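Local coordinates for protein folylpolyglutamate synthase/dihydrofolate synthase (Thermotoga maritima, PDB 1O5Z) that probably catalyses the ATP- and magnesium-dependent addition of L-glutamate to dihydropteroate and to tetrahydrofolate polyglutamates, the ligase steps that make and extend folates, at residues R93-L98 with E134-M139; E215-M220 with M231-K236; N356-L361 with K392-N397. One frame throughout, in Å; residues are numbered along the deposited sequence.

How the contacts relate
The three contacts follow one another along the chain, each closing before the next opens. Contacts 1 and 2 both belong to the Mur ligase middle domain, of the P-loop NTPase clan, and both reach its mixed eight-stranded sheet: strand 96-98 lies one place in from one margin, and strand 231-233 forms the other. Their centres are about 30 Å apart, towards the two margins of the sheet. Contact 3 lies in the glutamate ligase domain, where helices 357-361 and 384-394 meet beside a separate six-stranded sheet, about 38 Å from contact 1 and about 39 Å from contact 2, centre to centre. It belongs to a second domain with a core of its own.

Contact 1 of 3, residues R93-L98 with E134-M139; sequences RERIRL and EVVTAM
Ile96 meets helix 132-146 through CD1, which its torsions carry outward: CG1 stands beside the backbone N (chi1 -51°) and CD1 continues in an extended line, which leaves the contact to the far methyl, not to the CG2 branch. Met139 comes to it with a chain bent at chi3 (39°), the turn that swings CE round to Ile96. The two side chains cross at about a right angle, with Ile96 CD1 4.1 Å from Met139 CE. The same Ile96 methyl lies 4.1 Å from Val136 O and 4.4 Å from Val136 CG1, resting against both backbone and side chain of Val136, with Met139 one turn further on. Arg95 adds the aliphatic part of its chain, CD being 4.2 Å from Val136 CG1, while its NE bonds to His88 ND1. All four touching residues are buried, and their meeting is apolar. On the strand side, Arg97 turns to Glu94 O, gripping it side-on with NE and NH2. Strand 96-98 runs antiparallel to strands 81-84 and 101-102 in the large mixed sheet; helix 132-146 packs against Ile96 of the strand and Arg95 just before it, with Met139 also touching helix 105-122 and Val136 touching Leu22 of helix 12-23.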
ATOM      1  N   ARG A  93       8.908  -5.963  -7.280  1.00 42.15           N
ATOM      2  CA  ARG A  93       9.739  -6.240  -6.123  1.00 43.29           C
ATOM      3  C   ARG A  93       9.420  -5.408  -4.827  1.00 43.41           C
ATOM      4  O   ARG A  93       9.859  -5.779  -3.703  1.00 43.53           O
ATOM      5  CB  ARG A  93      11.201  -6.173  -6.561  1.00 42.45           C
ATOM      6  CG  ARG A  93      11.510  -7.235  -7.614  1.00 45.05           C
ATOM      7  CD  ARG A  93      12.607  -6.834  -8.573  1.00 51.71           C
ATOM      8  NE  ARG A  93      13.588  -6.219  -7.714  1.00 56.04           N
ATOM      9  CZ  ARG A  93      13.975  -4.981  -7.716  1.00 54.41           C
ATOM     10  NH1 ARG A  93      13.640  -4.155  -8.679  1.00 55.25           N
ATOM     11  NH2 ARG A  93      14.793  -4.613  -6.753  1.00 56.62           N
ATOM     12  N   GLU A  94       8.642  -4.328  -4.975  1.00 42.96           N
ATOM     13  CA  GLU A  94       8.043  -3.643  -3.815  1.00 43.68           C
ATOM     14  C   GLU A  94       7.217  -4.560  -2.886  1.00 43.69           C
ATOM     15  O   GLU A  94       6.993  -4.260  -1.692  1.00 42.94           O
ATOM     16  CB  GLU A  94       7.073  -2.545  -4.309  1.00 44.33           C
ATOM     17  CG  GLU A  94       7.714  -1.362  -4.984  1.00 44.53           C
ATOM     18  CD  GLU A  94       6.722  -0.535  -5.782  1.00 45.16           C
ATOM     19  OE1 GLU A  94       5.520  -0.506  -5.423  1.00 44.43           O
ATOM     20  OE2 GLU A  94       7.144   0.074  -6.790  1.00 41.81           O
ATOM     21  N   ARG A  95       6.726  -5.662  -3.447  1.00 43.69           N
ATOM     22  CA  ARG A  95       5.779  -6.525  -2.748  1.00 44.20           C
ATOM     23  C   ARG A  95       6.440  -7.324  -1.660  1.00 44.34           C
ATOM     24  O   ARG A  95       5.786  -7.712  -0.741  1.00 44.25           O
ATOM     25  CB  ARG A  95       5.076  -7.497  -3.731  1.00 43.85           C
ATOM     26  CG  ARG A  95       4.163  -6.849  -4.726  1.00 42.66           C
ATOM     27  CD  ARG A  95       3.770  -7.733  -5.834  1.00 45.48           C
ATOM     28  NE  ARG A  95       2.907  -7.035  -6.770  1.00 47.99           N
ATOM     29  CZ  ARG A  95       1.569  -7.091  -6.770  1.00 49.70           C
ATOM     30  NH1 ARG A  95       0.899  -6.387  -7.681  1.00 46.22           N
ATOM     31  NH2 ARG A  95       0.892  -7.864  -5.901  1.00 51.05           N
ATOM     32  N   ILE A  96       7.742  -7.589  -1.799  1.00 45.81           N
ATOM     33  CA  ILE A  96       8.480  -8.476  -0.869  1.00 45.92           C
ATOM     34  C   ILE A  96       9.810  -7.841  -0.477  1.00 45.27           C
ATOM     35  O   ILE A  96      10.632  -7.541  -1.318  1.00 44.55           O
ATOM     36  CB  ILE A  96       8.737  -9.836  -1.530  1.00 45.97           C
ATOM     37  CG1 ILE A  96       7.430 -10.414  -2.094  1.00 46.43           C
ATOM     38  CG2 ILE A  96       9.328 -10.793  -0.554  1.00 46.10           C
ATOM     39  CD1 ILE A  96       7.641 -11.690  -2.850  1.00 47.57           C
ATOM     40  N   ARG A  97       9.998  -7.660   0.821  1.00 45.27           N
ATOM     41  CA  ARG A  97      11.111  -6.913   1.337  1.00 43.83           C
ATOM     42  C   ARG A  97      11.734  -7.616   2.510  1.00 44.18           C
ATOM     43  O   ARG A  97      11.083  -8.364   3.216  1.00 44.37           O
ATOM     44  CB  ARG A  97      10.659  -5.526   1.748  1.00 43.50           C
ATOM     45  CG  ARG A  97       9.785  -4.921   0.771  1.00 42.29           C
ATOM     46  CD  ARG A  97       9.565  -3.452   1.010  1.00 45.61           C
ATOM     47  NE  ARG A  97       8.505  -2.977   0.133  1.00 45.87           N
ATOM     48  CZ  ARG A  97       7.936  -1.799   0.213  1.00 48.04           C
ATOM     49  NH1 ARG A  97       8.333  -0.904   1.119  1.00 48.42           N
ATOM     50  NH2 ARG A  97       6.989  -1.492  -0.664  1.00 47.75           N
ATOM     51  N   LEU A  98      13.032  -7.403   2.630  1.00 43.78           N
ATOM     52  CA  LEU A  98      13.841  -7.817   3.759  1.00 44.17           C
ATOM     53  C   LEU A  98      14.462  -6.528   4.295  1.00 43.76           C
ATOM     54  O   LEU A  98      15.204  -5.828   3.591  1.00 41.22           O
ATOM     55  CB  LEU A  98      14.945  -8.767   3.322  1.00 43.73           C
ATOM     56  CG  LEU A  98      15.922  -9.290   4.373  1.00 44.52           C
ATOM     57  CD1 LEU A  98      15.216 -10.065   5.462  1.00 45.49           C
ATOM     58  CD2 LEU A  98      16.932 -10.159   3.629  1.00 45.25           C
ATOM     59  N   GLU A 134      -2.005 -15.829  -4.605  1.00 44.98           N
ATOM     60  CA  GLU A 134      -1.609 -16.983  -3.844  1.00 44.53           C
ATOM     61  C   GLU A 134      -0.160 -17.310  -4.080  1.00 43.94           C
ATOM     62  O   GLU A 134       0.590 -17.534  -3.137  1.00 43.99           O
ATOM     63  CB  GLU A 134      -2.514 -18.167  -4.182  1.00 45.16           C
ATOM     64  CG  GLU A 134      -3.903 -17.908  -3.566  1.00 44.60           C
ATOM     65  CD  GLU A 134      -4.971 -18.865  -4.002  1.00 44.98           C
ATOM     66  OE1 GLU A 134      -4.734 -19.725  -4.913  1.00 42.08           O
ATOM     67  OE2 GLU A 134      -6.067 -18.706  -3.431  1.00 45.10           O
ATOM     68  N   VAL A 135       0.255 -17.324  -5.343  1.00 43.12           N
ATOM     69  CA  VAL A 135       1.649 -17.669  -5.642  1.00 42.01           C
ATOM     70  C   VAL A 135       2.628 -16.633  -5.035  1.00 42.79           C
ATOM     71  O   VAL A 135       3.605 -16.977  -4.400  1.00 40.52           O
ATOM     72  CB  VAL A 135       1.863 -17.797  -7.139  1.00 41.54           C
ATOM     73  CG1 VAL A 135       3.365 -18.007  -7.434  1.00 42.20           C
ATOM     74  CG2 VAL A 135       1.114 -18.978  -7.644  1.00 40.00           C
ATOM     75  N   VAL A 136       2.325 -15.353  -5.238  1.00 43.73           N
ATOM     76  CA  VAL A 136       3.201 -14.293  -4.771  1.00 44.30           C
ATOM     77  C   VAL A 136       3.300 -14.329  -3.234  1.00 45.82           C
ATOM     78  O   VAL A 136       4.368 -14.149  -2.639  1.00 47.04           O
ATOM     79  CB  VAL A 136       2.723 -12.916  -5.266  1.00 44.18           C
ATOM     80  CG1 VAL A 136       3.643 -11.800  -4.711  1.00 45.41           C
ATOM     81  CG2 VAL A 136       2.712 -12.893  -6.733  1.00 42.20           C
ATOM     82  N   THR A 137       2.171 -14.558  -2.595  1.00 45.94           N
ATOM     83  CA  THR A 137       2.149 -14.621  -1.148  1.00 46.72           C
ATOM     84  C   THR A 137       3.002 -15.758  -0.647  1.00 46.27           C
ATOM     85  O   THR A 137       3.733 -15.611   0.313  1.00 46.80           O
ATOM     86  CB  THR A 137       0.693 -14.766  -0.645  1.00 47.04           C
ATOM     87  OG1 THR A 137      -0.065 -13.628  -1.071  1.00 45.06           O
ATOM     88  CG2 THR A 137       0.645 -14.742   0.876  1.00 47.97           C
ATOM     89  N   ALA A 138       2.887 -16.909  -1.285  1.00 46.96           N
ATOM     90  CA  ALA A 138       3.673 -18.066  -0.898  1.00 46.35           C
ATOM     91  C   ALA A 138       5.165 -17.809  -1.153  1.00 46.66           C
ATOM     92  O   ALA A 138       6.044 -18.274  -0.386  1.00 44.82           O
ATOM     93  CB  ALA A 138       3.177 -19.291  -1.646  1.00 46.43           C
ATOM     94  N   MET A 139       5.444 -17.106  -2.256  1.00 46.85           N
ATOM     95  CA  MET A 139       6.791 -16.661  -2.535  1.00 49.00           C
ATOM     96  C   MET A 139       7.343 -15.814  -1.401  1.00 46.87           C
ATOM     97  O   MET A 139       8.445 -16.019  -0.961  1.00 46.22           O
ATOM     98  CB  MET A 139       6.815 -15.817  -3.779  1.00 49.14           C
ATOM     99  CG  MET A 139       6.686 -16.584  -5.084  1.00 52.64           C
ATOM    100  SD  MET A 139       6.883 -15.462  -6.539  1.00 58.02           S
ATOM    101  CE  MET A 139       8.216 -14.362  -5.923  1.00 50.89           C
TER

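Contact 2 of 3, residues E215-M220 with M231-K236; sequences EALKVM and MYVIDK
Met231 is the main projection of this contact, a straight side chain laid out from the strand with its CE methyl pushed against helix 214-227. It lodges between residues one turn apart: Met231 CE is 3.5 Å from Met220 CB, 4.2 Å from Leu217 CD2 and 4.1 Å from Leu217 O. The hollow is therefore floored partly by backbone, and Met231 SD passes 4.0 Å from Met220 O. With CG anti to the backbone N (chi1 -176°) and every later torsion extended, Met231 attains its full length, whereas Met220 takes the incoming methyl at CB, close to the helix backbone. The pair belongs to a beta-alpha-beta crossover, strand 207-209, helix 214-227, strand 231-233, in which the helix runs back over the sheet nearly antiparallel to the second strand, at 164°, with their axes 11.0 Å apart. Two residues further along that strand, Val233 supplies a second, shorter bump: its CG1 meets Leu217 CD2 tip to tip at 4.0 Å. Leu217 crosses Met231 at about a right angle; its CD2 branch touches both strand side chains. Leu207 of the adjoining strand touches both Met220 and Met231, and Thr209 touches Leu217 and Met220.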
ATOM      1  N   GLU A 215     -21.229   0.416  13.103  1.00 49.83           N
ATOM      2  CA  GLU A 215     -21.651  -0.796  12.387  1.00 50.36           C
ATOM      3  C   GLU A 215     -20.495  -1.741  12.238  1.00 49.85           C
ATOM      4  O   GLU A 215     -20.630  -2.958  12.389  1.00 49.66           O
ATOM      5  CB  GLU A 215     -22.076  -0.463  10.965  1.00 50.84           C
ATOM      6  CG  GLU A 215     -22.951   0.753  10.825  1.00 54.18           C
ATOM      7  CD  GLU A 215     -22.207   2.073  10.576  1.00 57.56           C
ATOM      8  OE1 GLU A 215     -21.668   2.177   9.439  1.00 60.20           O
ATOM      9  OE2 GLU A 215     -22.203   2.997  11.476  1.00 54.67           O
ATOM     10  N   ALA A 216     -19.364  -1.135  11.891  1.00 49.29           N
ATOM     11  CA  ALA A 216     -18.129  -1.841  11.649  1.00 48.61           C
ATOM     12  C   ALA A 216     -17.540  -2.392  12.959  1.00 48.06           C
ATOM     13  O   ALA A 216     -17.105  -3.557  13.010  1.00 47.15           O
ATOM     14  CB  ALA A 216     -17.138  -0.907  10.952  1.00 48.46           C
ATOM     15  N   LEU A 217     -17.539  -1.557  14.006  1.00 47.35           N
ATOM     16  CA  LEU A 217     -16.945  -1.933  15.288  1.00 46.99           C
ATOM     17  C   LEU A 217     -17.764  -3.034  15.944  1.00 46.68           C
ATOM     18  O   LEU A 217     -17.204  -3.959  16.522  1.00 46.58           O
ATOM     19  CB  LEU A 217     -16.842  -0.735  16.212  1.00 46.78           C
ATOM     20  CG  LEU A 217     -15.912   0.389  15.772  1.00 47.03           C
ATOM     21  CD1 LEU A 217     -16.154   1.621  16.632  1.00 47.97           C
ATOM     22  CD2 LEU A 217     -14.476  -0.022  15.919  1.00 48.56           C
ATOM     23  N   LYS A 218     -19.086  -2.947  15.818  1.00 46.98           N
ATOM     24  CA  LYS A 218     -19.997  -3.975  16.343  1.00 47.12           C
ATOM     25  C   LYS A 218     -19.605  -5.384  15.841  1.00 45.98           C
ATOM     26  O   LYS A 218     -19.527  -6.339  16.608  1.00 44.82           O
ATOM     27  CB  LYS A 218     -21.462  -3.619  16.004  1.00 47.51           C
ATOM     28  CG  LYS A 218     -22.070  -2.515  16.907  1.00 49.47           C
ATOM     29  CD  LYS A 218     -23.391  -1.803  16.378  1.00 48.33           C
ATOM     30  CE  LYS A 218     -24.141  -1.131  17.556  1.00 50.16           C
ATOM     31  NZ  LYS A 218     -24.964   0.133  17.281  1.00 51.13           N
ATOM     32  N   VAL A 219     -19.309  -5.496  14.559  1.00 45.52           N
ATOM     33  CA  VAL A 219     -18.904  -6.782  14.016  1.00 45.51           C
ATOM     34  C   VAL A 219     -17.584  -7.239  14.645  1.00 45.62           C
ATOM     35  O   VAL A 219     -17.472  -8.359  15.149  1.00 45.09           O
ATOM     36  CB  VAL A 219     -18.763  -6.724  12.467  1.00 45.74           C
ATOM     37  CG1 VAL A 219     -18.338  -8.093  11.912  1.00 46.81           C
ATOM     38  CG2 VAL A 219     -20.034  -6.218  11.823  1.00 44.25           C
ATOM     39  N   MET A 220     -16.589  -6.359  14.605  1.00 46.01           N
ATOM     40  CA  MET A 220     -15.265  -6.671  15.125  1.00 46.69           C
ATOM     41  C   MET A 220     -15.332  -6.986  16.607  1.00 46.21           C
ATOM     42  O   MET A 220     -14.644  -7.883  17.067  1.00 46.97           O
ATOM     43  CB  MET A 220     -14.290  -5.516  14.885  1.00 46.98           C
ATOM     44  CG  MET A 220     -14.086  -5.191  13.420  1.00 47.24           C
ATOM     45  SD  MET A 220     -12.806  -3.980  13.054  1.00 49.95           S
ATOM     46  CE  MET A 220     -13.665  -2.418  13.164  1.00 51.01           C
ATOM     47  N   MET A 231      -9.274  -6.205  22.067  1.00 48.21           N
ATOM     48  CA  MET A 231      -9.491  -5.238  21.001  1.00 47.87           C
ATOM     49  C   MET A 231      -9.116  -3.814  21.418  1.00 46.89           C
ATOM     50  O   MET A 231      -9.533  -3.325  22.486  1.00 45.51           O
ATOM     51  CB  MET A 231     -10.977  -5.256  20.640  1.00 48.22           C
ATOM     52  CG  MET A 231     -11.358  -4.371  19.475  1.00 48.40           C
ATOM     53  SD  MET A 231     -13.064  -4.753  19.023  1.00 49.47           S
ATOM     54  CE  MET A 231     -13.310  -3.608  17.657  1.00 49.78           C
ATOM     55  N   TYR A 232      -8.371  -3.127  20.567  1.00 45.84           N
ATOM     56  CA  TYR A 232      -8.038  -1.745  20.852  1.00 45.51           C
ATOM     57  C   TYR A 232      -8.519  -0.883  19.727  1.00 45.16           C
ATOM     58  O   TYR A 232      -8.298  -1.192  18.551  1.00 45.20           O
ATOM     59  CB  TYR A 232      -6.545  -1.552  20.958  1.00 45.27           C
ATOM     60  CG  TYR A 232      -5.839  -2.436  21.928  1.00 44.80           C
ATOM     61  CD1 TYR A 232      -5.444  -3.719  21.542  1.00 43.17           C
ATOM     62  CD2 TYR A 232      -5.522  -1.977  23.230  1.00 42.34           C
ATOM     63  CE1 TYR A 232      -4.749  -4.544  22.420  1.00 44.36           C
ATOM     64  CE2 TYR A 232      -4.819  -2.778  24.123  1.00 43.16           C
ATOM     65  CZ  TYR A 232      -4.417  -4.073  23.701  1.00 45.55           C
ATOM     66  OH  TYR A 232      -3.714  -4.914  24.542  1.00 44.47           O
ATOM     67  N   VAL A 233      -9.125   0.220  20.091  1.00 44.90           N
ATOM     68  CA  VAL A 233      -9.882   1.018  19.167  1.00 45.54           C
ATOM     69  C   VAL A 233      -9.438   2.455  19.282  1.00 45.49           C
ATOM     70  O   VAL A 233      -9.374   3.001  20.373  1.00 44.75           O
ATOM     71  CB  VAL A 233     -11.360   0.937  19.537  1.00 45.86           C
ATOM     72  CG1 VAL A 233     -12.200   1.869  18.642  1.00 47.94           C
ATOM     73  CG2 VAL A 233     -11.852  -0.500  19.475  1.00 46.45           C
ATOM     74  N   ILE A 234      -9.179   3.094  18.163  1.00 45.94           N
ATOM     75  CA  ILE A 234      -8.748   4.492  18.193  1.00 47.53           C
ATOM     76  C   ILE A 234      -9.706   5.378  18.986  1.00 47.92           C
ATOM     77  O   ILE A 234     -10.913   5.163  18.956  1.00 48.33           O
ATOM     78  CB  ILE A 234      -8.605   5.033  16.759  1.00 47.52           C
ATOM     79  CG1 ILE A 234      -7.873   6.374  16.765  1.00 48.37           C
ATOM     80  CG2 ILE A 234      -9.975   5.141  16.072  1.00 48.92           C
ATOM     81  CD1 ILE A 234      -7.348   6.739  15.435  1.00 50.00           C
ATOM     82  N   ASP A 235      -9.170   6.379  19.677  1.00 48.86           N
ATOM     83  CA  ASP A 235      -9.950   7.252  20.584  1.00 49.41           C
ATOM     84  C   ASP A 235     -10.512   6.577  21.821  1.00 49.91           C
ATOM     85  O   ASP A 235     -10.805   7.268  22.781  1.00 48.89           O
ATOM     86  CB  ASP A 235     -11.097   7.977  19.876  1.00 50.16           C
ATOM     87  CG  ASP A 235     -10.608   8.950  18.809  1.00 52.51           C
ATOM     88  OD1 ASP A 235      -9.403   9.314  18.815  1.00 54.78           O
ATOM     89  OD2 ASP A 235     -11.378   9.405  17.924  1.00 55.58           O
ATOM     90  N   LYS A 236     -10.698   5.259  21.783  1.00 50.41           N
ATOM     91  CA  LYS A 236     -10.940   4.473  22.984  1.00 51.12           C
ATOM     92  C   LYS A 236      -9.607   4.083  23.637  1.00 50.13           C
ATOM     93  O   LYS A 236      -9.237   4.641  24.634  1.00 50.04           O
ATOM     94  CB  LYS A 236     -11.787   3.218  22.690  1.00 51.44           C
ATOM     95  CG  LYS A 236     -12.171   2.504  23.985  1.00 53.06           C
ATOM     96  CD  LYS A 236     -13.108   1.314  23.818  1.00 53.35           C
ATOM     97  CE  LYS A 236     -13.608   0.901  25.236  1.00 54.86           C
ATOM     98  NZ  LYS A 236     -14.248  -0.446  25.206  1.00 56.62           N
TER

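Contact 3 of 3, residues N356-L361 with K392-N397; sequences NREDIL and KKFFKN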
ATOM      1  N   ASN A 356     -13.980   6.815 -14.051  1.00 48.00           N
ATOM      2  CA  ASN A 356     -14.929   7.904 -14.228  1.00 47.75           C
ATOM      3  C   ASN A 356     -14.232   9.242 -14.488  1.00 47.25           C
ATOM      4  O   ASN A 356     -14.153  10.121 -13.618  1.00 47.19           O
ATOM      5  CB  ASN A 356     -15.894   7.986 -13.070  1.00 47.90           C
ATOM      6  CG  ASN A 356     -17.164   8.613 -13.470  1.00 48.65           C
ATOM      7  OD1 ASN A 356     -17.176   9.762 -13.901  1.00 50.50           O
ATOM      8  ND2 ASN A 356     -18.247   7.857 -13.401  1.00 48.40           N
ATOM      9  N   ARG A 357     -13.742   9.373 -15.721  1.00 46.18           N
ATOM     10  CA  ARG A 357     -12.908  10.482 -16.112  1.00 45.68           C
ATOM     11  C   ARG A 357     -13.476  11.804 -15.714  1.00 45.54           C
ATOM     12  O   ARG A 357     -12.772  12.634 -15.154  1.00 45.86           O
ATOM     13  CB  ARG A 357     -12.704  10.495 -17.612  1.00 45.28           C
ATOM     14  CG  ARG A 357     -11.647   9.570 -18.051  1.00 45.76           C
ATOM     15  CD  ARG A 357     -11.529   9.510 -19.510  1.00 47.36           C
ATOM     16  NE  ARG A 357     -10.350   8.780 -19.931  1.00 48.58           N
ATOM     17  CZ  ARG A 357     -10.121   8.453 -21.198  1.00 49.41           C
ATOM     18  NH1 ARG A 357     -11.008   8.805 -22.138  1.00 49.62           N
ATOM     19  NH2 ARG A 357      -9.027   7.776 -21.535  1.00 46.87           N
ATOM     20  N   GLU A 358     -14.745  11.998 -16.040  1.00 45.35           N
ATOM     21  CA  GLU A 358     -15.412  13.280 -15.885  1.00 45.52           C
ATOM     22  C   GLU A 358     -15.577  13.633 -14.409  1.00 45.15           C
ATOM     23  O   GLU A 358     -15.278  14.743 -13.995  1.00 44.77           O
ATOM     24  CB  GLU A 358     -16.770  13.186 -16.561  1.00 45.88           C
ATOM     25  CG  GLU A 358     -17.704  14.381 -16.464  1.00 46.87           C
ATOM     26  CD  GLU A 358     -19.116  13.970 -16.819  1.00 46.11           C
ATOM     27  OE1 GLU A 358     -20.011  14.060 -15.963  1.00 50.51           O
ATOM     28  OE2 GLU A 358     -19.303  13.473 -17.938  1.00 45.79           O
ATOM     29  N   ASP A 359     -16.042  12.683 -13.614  1.00 44.73           N
ATOM     30  CA  ASP A 359     -16.239  12.947 -12.213  1.00 45.03           C
ATOM     31  C   ASP A 359     -14.871  13.108 -11.530  1.00 44.36           C
ATOM     32  O   ASP A 359     -14.771  13.798 -10.539  1.00 44.23           O
ATOM     33  CB  ASP A 359     -17.118  11.860 -11.545  1.00 45.71           C
ATOM     34  CG  ASP A 359     -18.591  11.875 -12.029  1.00 48.18           C
ATOM     35  OD1 ASP A 359     -18.892  12.337 -13.161  1.00 53.59           O
ATOM     36  OD2 ASP A 359     -19.551  11.426 -11.346  1.00 53.91           O
ATOM     37  N   ILE A 360     -13.809  12.520 -12.062  1.00 44.15           N
ATOM     38  CA  ILE A 360     -12.458  12.810 -11.522  1.00 44.08           C
ATOM     39  C   ILE A 360     -11.988  14.226 -11.853  1.00 43.39           C
ATOM     40  O   ILE A 360     -11.525  14.948 -10.969  1.00 42.57           O
ATOM     41  CB  ILE A 360     -11.381  11.786 -12.031  1.00 44.39           C
ATOM     42  CG1 ILE A 360     -11.625  10.383 -11.474  1.00 43.49           C
ATOM     43  CG2 ILE A 360      -9.950  12.258 -11.686  1.00 44.37           C
ATOM     44  CD1 ILE A 360     -10.905   9.296 -12.281  1.00 44.54           C
ATOM     45  N   LEU A 361     -12.087  14.603 -13.128  1.00 43.41           N
ATOM     46  CA  LEU A 361     -11.581  15.910 -13.619  1.00 43.74           C
ATOM     47  C   LEU A 361     -12.248  17.088 -12.910  1.00 43.75           C
ATOM     48  O   LEU A 361     -11.634  18.122 -12.633  1.00 43.33           O
ATOM     49  CB  LEU A 361     -11.801  16.049 -15.147  1.00 43.89           C
ATOM     50  CG  LEU A 361     -10.960  15.158 -16.048  1.00 44.14           C
ATOM     51  CD1 LEU A 361     -11.423  15.121 -17.516  1.00 42.93           C
ATOM     52  CD2 LEU A 361      -9.537  15.603 -15.960  1.00 45.07           C
ATOM     53  N   LYS A 392     -11.195  19.762 -21.460  1.00 49.22           N
ATOM     54  CA  LYS A 392     -11.514  21.049 -22.066  1.00 50.64           C
ATOM     55  C   LYS A 392     -12.906  21.545 -21.701  1.00 50.73           C
ATOM     56  O   LYS A 392     -13.131  22.752 -21.650  1.00 50.78           O
ATOM     57  CB  LYS A 392     -11.331  20.987 -23.577  1.00 50.61           C
ATOM     58  CG  LYS A 392      -9.854  21.027 -23.993  1.00 50.98           C
ATOM     59  CD  LYS A 392      -9.651  20.721 -25.469  1.00 51.76           C
ATOM     60  CE  LYS A 392      -8.257  21.130 -25.929  1.00 53.35           C
ATOM     61  NZ  LYS A 392      -7.887  20.491 -27.241  1.00 56.00           N
ATOM     62  N   LYS A 393     -13.826  20.621 -21.428  1.00 51.58           N
ATOM     63  CA  LYS A 393     -15.126  20.952 -20.763  1.00 52.46           C
ATOM     64  C   LYS A 393     -15.019  21.640 -19.373  1.00 52.90           C
ATOM     65  O   LYS A 393     -15.930  22.378 -18.987  1.00 52.47           O
ATOM     66  CB  LYS A 393     -15.956  19.679 -20.614  1.00 52.47           C
ATOM     67  CG  LYS A 393     -17.293  19.709 -21.298  1.00 52.81           C
ATOM     68  CD  LYS A 393     -17.961  18.346 -21.189  1.00 53.15           C
ATOM     69  CE  LYS A 393     -19.451  18.425 -21.431  1.00 55.22           C
ATOM     70  NZ  LYS A 393     -20.169  17.426 -20.585  1.00 56.27           N
ATOM     71  N   PHE A 394     -13.917  21.399 -18.638  1.00 54.30           N
ATOM     72  CA  PHE A 394     -13.648  21.986 -17.285  1.00 54.97           C
ATOM     73  C   PHE A 394     -12.572  23.075 -17.123  1.00 55.63           C
ATOM     74  O   PHE A 394     -12.591  23.720 -16.091  1.00 56.39           O
ATOM     75  CB  PHE A 394     -13.302  20.891 -16.265  1.00 55.98           C
ATOM     76  CG  PHE A 394     -14.278  19.797 -16.254  1.00 56.18           C
ATOM     77  CD1 PHE A 394     -14.061  18.661 -16.996  1.00 57.89           C
ATOM     78  CD2 PHE A 394     -15.439  19.918 -15.549  1.00 58.25           C
ATOM     79  CE1 PHE A 394     -15.002  17.646 -17.050  1.00 58.91           C
ATOM     80  CE2 PHE A 394     -16.403  18.921 -15.593  1.00 59.36           C
ATOM     81  CZ  PHE A 394     -16.177  17.772 -16.348  1.00 59.25           C
ATOM     82  N   PHE A 395     -11.638  23.291 -18.052  1.00 55.65           N
ATOM     83  CA  PHE A 395     -10.547  24.273 -17.811  1.00 56.38           C
ATOM     84  C   PHE A 395     -10.157  25.013 -19.091  1.00 56.95           C
ATOM     85  O   PHE A 395     -10.039  24.390 -20.126  1.00 57.32           O
ATOM     86  CB  PHE A 395      -9.207  23.630 -17.284  1.00 55.45           C
ATOM     87  CG  PHE A 395      -9.344  22.403 -16.355  1.00 54.90           C
ATOM     88  CD1 PHE A 395      -9.383  21.101 -16.878  1.00 54.20           C
ATOM     89  CD2 PHE A 395      -9.320  22.548 -14.973  1.00 53.31           C
ATOM     90  CE1 PHE A 395      -9.491  19.984 -16.053  1.00 52.65           C
ATOM     91  CE2 PHE A 395      -9.395  21.424 -14.145  1.00 52.25           C
ATOM     92  CZ  PHE A 395      -9.461  20.144 -14.688  1.00 51.74           C
ATOM     93  N   LYS A 396      -9.857  26.305 -19.015  1.00 58.30           N
ATOM     94  CA  LYS A 396      -9.426  27.067 -20.215  1.00 59.23           C
ATOM     95  C   LYS A 396      -8.016  26.661 -20.624  1.00 60.61           C
ATOM     96  O   LYS A 396      -7.615  26.691 -21.790  1.00 61.77           O
ATOM     97  CB  LYS A 396      -9.465  28.579 -19.944  1.00 59.73           C
ATOM     98  N   ASN A 397      -7.277  26.270 -19.613  1.00 61.35           N
ATOM     99  CA  ASN A 397      -5.899  25.865 -19.716  1.00 62.07           C
ATOM    100  C   ASN A 397      -5.561  24.853 -20.849  1.00 61.73           C
ATOM    101  O   ASN A 397      -4.602  25.045 -21.646  1.00 62.34           O
ATOM    102  CB  ASN A 397      -5.454  25.245 -18.332  1.00 62.70           C
ATOM    103  CG  ASN A 397      -5.951  26.084 -17.076  1.00 64.18           C
ATOM    104  OD1 ASN A 397      -5.978  27.322 -17.098  1.00 66.06           O
ATOM    105  ND2 ASN A 397      -6.339  25.387 -16.006  1.00 65.61           N
TER
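Apolar packing brings Phe394 and Phe395 against one side of helix 357-361. Leu361 sets its CB 3.9 Å from Phe394 CD1, an oblique approach to the ring, and reaches the second phenylalanine more loosely, with CD2 4.4 Å from Phe395 CE1. Glu358 lends its methylene rather than its acid: CG sits at the edge of the Phe394 ring, near its plane, 3.7 Å from CZ. That placement follows from a first torsion that holds CG anti to the backbone N (chi1 176°), and the extended chain then carries the carboxylate on, away from the ring, the two planes 40° apart. Backbone oxygens take part as well, Leu361 O lying 3.6 Å from Phe395 CZ. The aromatic residues are also packed within their own segment: Phe394 CB lies over one face of the Phe395 ring, offset toward its rim, and Lys393 CB does the same for Phe394.

Polar interactions lie around this packing, not within it. Asn356 is the N-cap of helix 357-361, its OD1 accepting from Asp359 N at 3.1 Å. Opposite charges approach without touching, Glu358 OE2 being 4.8 Å from Lys393 NZ; the same carboxylate also makes a long, weak ion pair with Arg362. Deeper in, Arg357 bonds to the carbonyls of Lys382 and Asp383, just before helix 384-394, and of Ile351, before its own helix.

Across the two segments this join within the glutamate ligase domain rests mainly on van der Waals contact of aliphatic and aromatic carbons, with carbonyl oxygen also against a ring; the nearby charges would add at most a modest attraction.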